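Protein (triosephosphate isomerase) (Thermotoga maritima, PDB 1B9B) catalyses the interconversion of dihydroxyacetone phosphate and D-glyceraldehyde 3-phosphate, a step of glycolysis and gluconeogenesis, on a TIM-barrel fold. Local coordinates at residues L126-T131 with C142-Q147; K113-L118 with Y153-E158; I60-Q65 with Q85-E90. All blocks are in the same frame, centred on the assembly; numbering follows the deposited sequence.

In the fold
Following the chain from its N terminus, contact 3 comes first: strand 61-64 leads through a long loop into helix 81-87, and the turn after that helix returns to the strand, closing a loop of 19 residues. Contact 2 opens next on helix 107-119 and closes 34 residues later at 153-158. Contact 1, strand 123-128 and its loop against helix 140-152, lies nested inside that span. Contacts 1 and 3 reach the same parallel barrel sheet on opposite sides of the chain's centre, their centres about 25 Å apart. Contact 2 ties helix 107-119, ahead of strand 123-128, to the link between helices 140-152 and 157-162; its centre is about 17 Å from that of contact 1.

Contact 1 of 3, residues L126-T131 with C142-Q147; sequences LCVGET and CVVEKQ
One hydrogen bond fastens the end of strand 123-128 to helix 140-152. Q147 sends its side chain toward the strand, CG anti to its own carbonyl carbon (chi1 -52°) and the chain extended beyond it, so that the amide oxygen arrives at the backbone just past the strand. There OE1 of Q147 accepts from N of G129 at 2.9 Å, with an N-H...O angle of 157°; the donor lies in the plane of the side-chain carbonyl. The bond gives a buried backbone N-H a partner where strand pairing gives way to loop.

Van der Waals contacts gather around this polar link. The side chains of V128 and Q147 pass alongside one another, heading opposite ways, CG1 of V128 lying 3.6 Å from CB of Q147, so the methyl rests on the root of the amide chain. Further out, CG2 of V128 only grazes CG1 of V144 at 4.5 Å. Past the strand, V143 points its CG1, anti to the backbone N, at the loop: it lies 3.7 Å from O of G129 and 4.1 Å from CA of E130. At the other end CD2 of L126 comes within 4.1 Å of the backbone O of Q147.

The carboxylate of E130 turns to other partners, OE1 bonded to the hydroxyl of Y167, OE2 in a salt bridge with R135 and a hydrogen bond with the indole N-H of W171. C142 forms a disulfide with C142 of the second subunit.

Strand and helix run nearly antiparallel, at 158° with their axes 8.9 Å apart, as expected of a barrel strand and the outer helix packed against it; the short helix 132-136 comes between them in the chain. Backbone bonds join the strand to V94 and to V164, A166 and E168, while I191 of helix 181-198 packs on both V128 and V144.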
loop_
_atom_site.group_PDB
_atom_site.type_symbol
_atom_site.label_atom_id
_atom_site.label_comp_id
_atom_site.label_asym_id
_atom_site.label_seq_id
_atom_site.Cartn_x
_atom_site.Cartn_y
_atom_site.Cartn_z
ATOM N N LEU B 126 7.437 20.885 -12.054
ATOM C CA LEU B 126 7.645 19.791 -11.125
ATOM C C LEU B 126 7.812 20.301 -9.712
ATOM O O LEU B 126 8.689 21.111 -9.429
ATOM C CB LEU B 126 8.884 18.993 -11.546
ATOM C CG LEU B 126 9.351 17.817 -10.680
ATOM C CD1 LEU B 126 8.260 16.757 -10.537
ATOM C CD2 LEU B 126 10.583 17.224 -11.327
ATOM N N CYS B 127 6.966 19.811 -8.821
ATOM C CA CYS B 127 7.015 20.225 -7.434
ATOM C C CYS B 127 7.773 19.184 -6.624
ATOM O O CYS B 127 7.565 17.985 -6.801
ATOM C CB CYS B 127 5.593 20.374 -6.874
ATOM S SG CYS B 127 4.456 21.437 -7.826
ATOM N N VAL B 128 8.659 19.654 -5.747
ATOM C CA VAL B 128 9.461 18.796 -4.875
ATOM C C VAL B 128 9.432 19.459 -3.509
ATOM O O VAL B 128 9.213 20.660 -3.427
ATOM C CB VAL B 128 10.938 18.708 -5.344
ATOM C CG1 VAL B 128 11.027 18.015 -6.692
ATOM C CG2 VAL B 128 11.539 20.106 -5.429
ATOM N N GLY B 129 9.653 18.695 -2.444
ATOM C CA GLY B 129 9.641 19.270 -1.112
ATOM C C GLY B 129 9.666 18.225 -0.013
ATOM O O GLY B 129 9.142 17.126 -0.182
ATOM N N GLU B 130 10.266 18.562 1.125
ATOM C CA GLU B 130 10.346 17.622 2.239
ATOM C C GLU B 130 9.204 17.768 3.240
ATOM O O GLU B 130 8.386 18.673 3.159
ATOM C CB GLU B 130 11.679 17.772 2.989
ATOM C CG GLU B 130 11.749 18.959 3.934
ATOM C CD GLU B 130 12.076 20.261 3.232
ATOM O OE1 GLU B 130 11.765 20.391 2.027
ATOM O OE2 GLU B 130 12.634 21.163 3.894
ATOM N N THR B 131 9.167 16.847 4.186
ATOM C CA THR B 131 8.167 16.839 5.231
ATOM C C THR B 131 8.869 17.301 6.494
ATOM O O THR B 131 10.099 17.316 6.555
ATOM C CB THR B 131 7.609 15.414 5.421
ATOM O OG1 THR B 131 6.560 15.194 4.475
ATOM C CG2 THR B 131 7.071 15.211 6.811
ATOM N N CYS B 142 18.170 14.565 0.302
ATOM C CA CYS B 142 17.959 13.304 -0.399
ATOM C C CYS B 142 16.513 13.162 -0.839
ATOM O O CYS B 142 16.227 12.475 -1.816
ATOM C CB CYS B 142 18.363 12.118 0.466
ATOM S SG CYS B 142 20.108 11.701 0.298
ATOM N N VAL B 143 15.596 13.797 -0.121
ATOM C CA VAL B 143 14.199 13.732 -0.524
ATOM C C VAL B 143 14.096 14.552 -1.802
ATOM O O VAL B 143 13.514 14.113 -2.786
ATOM C CB VAL B 143 13.242 14.317 0.546
ATOM C CG1 VAL B 143 11.900 14.634 -0.081
ATOM C CG2 VAL B 143 13.051 13.321 1.676
ATOM N N VAL B 144 14.680 15.741 -1.794
ATOM C CA VAL B 144 14.629 16.576 -2.984
ATOM C C VAL B 144 15.382 15.946 -4.155
ATOM O O VAL B 144 14.871 15.931 -5.281
ATOM C CB VAL B 144 15.182 18.000 -2.708
ATOM C CG1 VAL B 144 15.520 18.696 -4.009
ATOM C CG2 VAL B 144 14.139 18.808 -1.979
ATOM N N GLU B 145 16.580 15.422 -3.894
ATOM C CA GLU B 145 17.367 14.804 -4.959
ATOM C C GLU B 145 16.627 13.630 -5.595
ATOM O O GLU B 145 16.571 13.510 -6.822
ATOM C CB GLU B 145 18.723 14.329 -4.438
ATOM C CG GLU B 145 19.559 13.668 -5.514
ATOM C CD GLU B 145 20.960 13.357 -5.065
ATOM O OE1 GLU B 145 21.403 13.948 -4.062
ATOM O OE2 GLU B 145 21.632 12.531 -5.721
ATOM N N LYS B 146 16.060 12.763 -4.768
ATOM C CA LYS B 146 15.321 11.633 -5.296
ATOM C C LYS B 146 14.218 12.107 -6.239
ATOM O O LYS B 146 14.063 11.578 -7.341
ATOM C CB LYS B 146 14.696 10.818 -4.169
ATOM C CG LYS B 146 13.726 9.784 -4.692
ATOM C CD LYS B 146 13.114 8.961 -3.589
ATOM C CE LYS B 146 11.957 8.129 -4.122
ATOM N NZ LYS B 146 12.347 7.337 -5.322
ATOM N N GLN B 147 13.462 13.113 -5.803
ATOM C CA GLN B 147 12.361 13.643 -6.603
ATOM C C GLN B 147 12.831 14.326 -7.871
ATOM O O GLN B 147 12.144 14.280 -8.892
ATOM C CB GLN B 147 11.516 14.612 -5.773
ATOM C CG GLN B 147 11.054 14.019 -4.448
ATOM C CD GLN B 147 10.101 14.918 -3.677
ATOM O OE1 GLN B 147 10.370 16.099 -3.475
ATOM N NE2 GLN B 147 8.983 14.352 -3.231
#

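Contact 2 of 3, residues K113-L118 with Y153-E158; sequences KVKAVL and YGLDKE
L155 lowers its isobutyl group onto one face of helix 107-119, and three side chains of that helix receive it. L118 meets it tip to tip: CD1 of L118 lies 3.8 Å from CD2 of L155 and almost as near to the other methyl. V114, one turn earlier, crosses L155 at about a right angle and touches CD1 of L155 with its CG1 at 3.9 Å. K115 crosses obliquely, laying CG 3.8 Å from CD2 of L155.

In the TIM barrel this joins helix 107-119, which precedes strand 123-128, to the link between helices 140-152 and 157-162. V163 packs on L155 too, and P124 on L118.

Beyond CG the lysine chain is extended and runs along the link, bringing CE of K115 to 3.4 Å from O of Y153; N111 donates a hydrogen bond to that oxygen. G154, with positive phi (95°), lets the chain turn here, and a side chain on it would run into the lysine nitrogen. Further along, D156 caps helix 157-162, its OD1 accepting from N of E159 and, weakly, from N of E158.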
loop_
_atom_site.group_PDB
_atom_site.type_symbol
_atom_site.label_atom_id
_atom_site.label_comp_id
_atom_site.label_asym_id
_atom_site.label_seq_id
_atom_site.Cartn_x
_atom_site.Cartn_y
_atom_site.Cartn_z
ATOM N N LYS B 113 4.182 12.087 -16.612
ATOM C CA LYS B 113 3.431 13.318 -16.861
ATOM C C LYS B 113 4.382 14.430 -17.314
ATOM O O LYS B 113 4.007 15.293 -18.113
ATOM C CB LYS B 113 2.673 13.769 -15.606
ATOM C CG LYS B 113 1.575 12.820 -15.180
ATOM C CD LYS B 113 0.736 13.384 -14.039
ATOM C CE LYS B 113 -0.328 12.386 -13.613
ATOM N NZ LYS B 113 -1.392 12.961 -12.738
ATOM N N VAL B 114 5.612 14.415 -16.802
ATOM C CA VAL B 114 6.580 15.428 -17.191
ATOM C C VAL B 114 6.926 15.284 -18.677
ATOM O O VAL B 114 6.890 16.263 -19.428
ATOM C CB VAL B 114 7.867 15.335 -16.342
ATOM C CG1 VAL B 114 8.952 16.181 -16.952
ATOM C CG2 VAL B 114 7.595 15.817 -14.936
ATOM N N LYS B 115 7.247 14.063 -19.099
ATOM C CA LYS B 115 7.591 13.816 -20.492
ATOM C C LYS B 115 6.398 14.150 -21.358
ATOM O O LYS B 115 6.533 14.797 -22.394
ATOM C CB LYS B 115 7.976 12.353 -20.708
ATOM C CG LYS B 115 9.221 11.927 -19.965
ATOM C CD LYS B 115 9.587 10.485 -20.269
ATOM C CE LYS B 115 10.808 10.052 -19.468
ATOM N NZ LYS B 115 11.144 8.610 -19.666
ATOM N N ALA B 116 5.225 13.702 -20.919
ATOM C CA ALA B 116 3.988 13.928 -21.645
ATOM C C ALA B 116 3.760 15.405 -21.902
ATOM O O ALA B 116 3.515 15.801 -23.034
ATOM C CB ALA B 116 2.820 13.346 -20.871
ATOM N N VAL B 117 3.835 16.218 -20.855
ATOM C CA VAL B 117 3.625 17.656 -21.002
ATOM C C VAL B 117 4.606 18.229 -22.012
ATOM O O VAL B 117 4.226 19.037 -22.861
ATOM C CB VAL B 117 3.796 18.402 -19.653
ATOM C CG1 VAL B 117 3.856 19.894 -19.891
ATOM C CG2 VAL B 117 2.620 18.085 -18.723
ATOM N N LEU B 118 5.863 17.797 -21.930
ATOM C CA LEU B 118 6.896 18.272 -22.844
ATOM C C LEU B 118 6.621 17.897 -24.289
ATOM O O LEU B 118 6.865 18.689 -25.187
ATOM C CB LEU B 118 8.260 17.726 -22.438
ATOM C CG LEU B 118 8.823 18.230 -21.108
ATOM C CD1 LEU B 118 10.122 17.507 -20.787
ATOM C CD2 LEU B 118 9.034 19.739 -21.178
ATOM N N TYR B 153 14.546 11.925 -14.957
ATOM C CA TYR B 153 14.986 10.669 -15.550
ATOM C C TYR B 153 14.460 10.472 -16.961
ATOM O O TYR B 153 13.260 10.559 -17.202
ATOM C CB TYR B 153 14.542 9.497 -14.683
ATOM C CG TYR B 153 15.196 8.192 -15.056
ATOM C CD1 TYR B 153 16.585 8.079 -15.114
ATOM C CD2 TYR B 153 14.435 7.070 -15.334
ATOM C CE1 TYR B 153 17.197 6.880 -15.438
ATOM C CE2 TYR B 153 15.037 5.868 -15.659
ATOM C CZ TYR B 153 16.413 5.781 -15.709
ATOM O OH TYR B 153 16.997 4.586 -16.033
ATOM N N GLY B 154 15.364 10.212 -17.896
ATOM C CA GLY B 154 14.945 10.005 -19.262
ATOM C C GLY B 154 15.007 11.246 -20.124
ATOM O O GLY B 154 15.095 11.144 -21.346
ATOM N N LEU B 155 14.941 12.420 -19.506
ATOM C CA LEU B 155 15.005 13.661 -20.267
ATOM C C LEU B 155 16.454 13.937 -20.622
ATOM O O LEU B 155 17.368 13.380 -20.015
ATOM C CB LEU B 155 14.473 14.830 -19.445
ATOM C CG LEU B 155 13.063 14.708 -18.896
ATOM C CD1 LEU B 155 12.671 16.018 -18.245
ATOM C CD2 LEU B 155 12.110 14.376 -20.025
ATOM N N ASP B 156 16.666 14.804 -21.601
ATOM C CA ASP B 156 18.017 15.144 -22.009
ATOM C C ASP B 156 18.222 16.647 -21.911
ATOM O O ASP B 156 17.267 17.395 -21.709
ATOM C CB ASP B 156 18.271 14.688 -23.443
ATOM C CG ASP B 156 17.415 15.426 -24.438
ATOM O OD1 ASP B 156 17.458 16.674 -24.444
ATOM O OD2 ASP B 156 16.697 14.763 -25.213
ATOM N N LYS B 157 19.475 17.068 -22.069
ATOM C CA LYS B 157 19.878 18.466 -22.000
ATOM C C LYS B 157 18.818 19.419 -22.554
ATOM O O LYS B 157 18.419 20.364 -21.878
ATOM C CB LYS B 157 21.196 18.655 -22.756
ATOM C CG LYS B 157 21.984 19.887 -22.354
ATOM C CD LYS B 157 23.019 20.271 -23.408
ATOM C CE LYS B 157 23.918 21.403 -22.911
ATOM N NZ LYS B 157 23.144 22.523 -22.298
ATOM N N GLU B 158 18.357 19.170 -23.777
ATOM C CA GLU B 158 17.345 20.023 -24.409
ATOM C C GLU B 158 16.023 20.091 -23.647
ATOM O O GLU B 158 15.564 21.167 -23.275
ATOM C CB GLU B 158 17.064 19.544 -25.837
ATOM C CG GLU B 158 17.725 20.357 -26.943
ATOM C CD GLU B 158 19.199 20.601 -26.694
ATOM O OE1 GLU B 158 19.526 21.560 -25.960
ATOM O OE2 GLU B 158 20.027 19.829 -27.226
#

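Contact 3 of 3, residues I60-Q65 with Q85-E90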
loop_
_atom_site.group_PDB
_atom_site.type_symbol
_atom_site.label_atom_id
_atom_site.label_comp_id
_atom_site.label_asym_id
_atom_site.label_seq_id
_atom_site.Cartn_x
_atom_site.Cartn_y
_atom_site.Cartn_z
ATOM N N ILE B 60 -0.962 37.555 -19.767
ATOM C CA ILE B 60 -1.043 36.484 -18.778
ATOM C C ILE B 60 -1.232 35.119 -19.447
ATOM O O ILE B 60 -1.960 35.001 -20.436
ATOM C CB ILE B 60 -2.178 36.746 -17.785
ATOM C CG1 ILE B 60 -1.978 38.130 -17.165
ATOM C CG2 ILE B 60 -2.202 35.658 -16.714
ATOM C CD1 ILE B 60 -2.872 38.424 -15.969
ATOM N N LYS B 61 -0.571 34.095 -18.907
ATOM C CA LYS B 61 -0.637 32.750 -19.475
ATOM C C LYS B 61 -1.477 31.725 -18.713
ATOM O O LYS B 61 -1.614 31.782 -17.484
ATOM C CB LYS B 61 0.780 32.216 -19.681
ATOM C CG LYS B 61 1.578 33.059 -20.641
ATOM C CD LYS B 61 2.898 32.428 -21.003
ATOM C CE LYS B 61 3.600 33.250 -22.080
ATOM N NZ LYS B 61 4.904 32.659 -22.497
ATOM N N LEU B 62 -2.024 30.781 -19.476
ATOM C CA LEU B 62 -2.883 29.723 -18.958
ATOM C C LEU B 62 -2.133 28.503 -18.433
ATOM O O LEU B 62 -1.217 28.001 -19.079
ATOM C CB LEU B 62 -3.834 29.256 -20.057
ATOM C CG LEU B 62 -5.333 29.262 -19.769
ATOM C CD1 LEU B 62 -6.007 28.321 -20.766
ATOM C CD2 LEU B 62 -5.614 28.841 -18.329
ATOM N N GLY B 63 -2.547 28.007 -17.275
ATOM C CA GLY B 63 -1.906 26.832 -16.722
ATOM C C GLY B 63 -2.893 25.898 -16.041
ATOM O O GLY B 63 -3.845 26.360 -15.411
ATOM N N ALA B 64 -2.668 24.589 -16.165
ATOM C CA ALA B 64 -3.532 23.580 -15.543
ATOM C C ALA B 64 -2.901 23.042 -14.259
ATOM O O ALA B 64 -1.692 23.138 -14.061
ATOM C CB ALA B 64 -3.789 22.445 -16.514
ATOM N N GLN B 65 -3.725 22.469 -13.393
ATOM C CA GLN B 65 -3.258 21.939 -12.113
ATOM C C GLN B 65 -2.902 20.457 -12.117
ATOM O O GLN B 65 -2.494 19.909 -11.087
ATOM C CB GLN B 65 -4.316 22.182 -11.042
ATOM C CG GLN B 65 -4.540 23.641 -10.711
ATOM C CD GLN B 65 -5.788 23.853 -9.884
ATOM O OE1 GLN B 65 -6.085 23.072 -8.974
ATOM N NE2 GLN B 65 -6.527 24.920 -10.190
ATOM N N GLN B 85 -3.981 21.324 -24.571
ATOM C CA GLN B 85 -3.350 22.036 -25.670
ATOM C C GLN B 85 -4.345 22.771 -26.566
ATOM O O GLN B 85 -4.028 23.825 -27.103
ATOM C CB GLN B 85 -2.514 21.079 -26.510
ATOM C CG GLN B 85 -1.961 21.722 -27.748
ATOM C CD GLN B 85 -0.926 20.866 -28.415
ATOM O OE1 GLN B 85 -1.193 19.721 -28.779
ATOM N NE2 GLN B 85 0.272 21.414 -28.583
ATOM N N GLU B 86 -5.540 22.217 -26.743
ATOM C CA GLU B 86 -6.545 22.875 -27.571
ATOM C C GLU B 86 -6.921 24.223 -26.949
ATOM O O GLU B 86 -6.888 25.259 -27.616
ATOM C CB GLU B 86 -7.796 22.005 -27.692
ATOM C CG GLU B 86 -8.988 22.743 -28.284
ATOM C CD GLU B 86 -10.299 22.010 -28.089
ATOM O OE1 GLU B 86 -10.587 21.587 -26.950
ATOM O OE2 GLU B 86 -11.047 21.866 -29.073
ATOM N N ILE B 87 -7.267 24.194 -25.665
ATOM C CA ILE B 87 -7.661 25.395 -24.927
ATOM C C ILE B 87 -6.551 26.436 -24.859
ATOM O O ILE B 87 -6.797 27.586 -24.505
ATOM C CB ILE B 87 -8.064 25.059 -23.471
ATOM C CG1 ILE B 87 -9.147 23.973 -23.462
ATOM C CG2 ILE B 87 -8.533 26.335 -22.752
ATOM C CD1 ILE B 87 -9.549 23.518 -22.074
ATOM N N GLY B 88 -5.325 26.033 -25.180
ATOM C CA GLY B 88 -4.220 26.972 -25.133
ATOM C C GLY B 88 -3.525 27.071 -23.784
ATOM O O GLY B 88 -3.132 28.154 -23.358
ATOM N N VAL B 89 -3.383 25.941 -23.100
ATOM C CA VAL B 89 -2.706 25.907 -21.808
ATOM C C VAL B 89 -1.209 25.855 -22.125
ATOM O O VAL B 89 -0.798 25.170 -23.064
ATOM C CB VAL B 89 -3.115 24.647 -21.005
ATOM C CG1 VAL B 89 -2.389 24.598 -19.674
ATOM C CG2 VAL B 89 -4.611 24.647 -20.780
ATOM N N GLU B 90 -0.399 26.590 -21.367
ATOM C CA GLU B 90 1.045 26.600 -21.597
ATOM C C GLU B 90 1.831 25.951 -20.461
ATOM O O GLU B 90 2.910 25.400 -20.669
ATOM C CB GLU B 90 1.536 28.033 -21.815
ATOM C CG GLU B 90 1.262 28.559 -23.214
ATOM C CD GLU B 90 1.728 29.989 -23.407
ATOM O OE1 GLU B 90 1.045 30.909 -22.910
ATOM O OE2 GLU B 90 2.780 30.193 -24.048
HETATM O O HOH W 1 -1.824 30.982 -22.189
#
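A beta-alpha-beta unit of the TIM barrel is closed here, where the turn after helix 81-87 comes back to strand 61-64 before leading into strand 91-94. N of E90 donates to O of L62 at 2.8 Å with an N-H...O angle of 168°. The bond is nearly straight, yet the donor stands above the carbonyl plane, 29° out of it.

Beside this bond apolar side chains meet. L62 crosses I87 obliquely, its CD1 3.8 Å from CG2 of I87, and the same methyl meets CG2 of V89 at 3.9 Å. The other branch of V89, CG1, lies anti to the backbone N and rests against the strand backbone, 3.5 Å from N of A64. L48 of helix 48-55 adds to the packing on L62 and I87.

The helix ends in a Schellman motif: G88, with positive phi (88°), is its C-prime residue, and N of V89 bonds back to O of L84. The carbonyl of G88 then faces the strand, where a water accepts from N of L62 and donates to OE1 of E90, and weakly to O of G88. The water thereby joins strand, turn and glutamate at one point.

The side chains of K61 and E90 pass at an oblique angle. The lysine chain is extended, and OE1 of E90 lies against its methylenes, 3.1 Å from CD of K61. The charged ends form a long salt bridge, NZ of K61 to OE2 of E90 at 3.6 Å, while the stronger partner of NZ is E38, which begins the neighbouring strand 38-42. An alanine here in place of K61 would remove the ammonium group and the methylenes along the E90 carboxylate, and would probably loosen the tie between E38 and this turn.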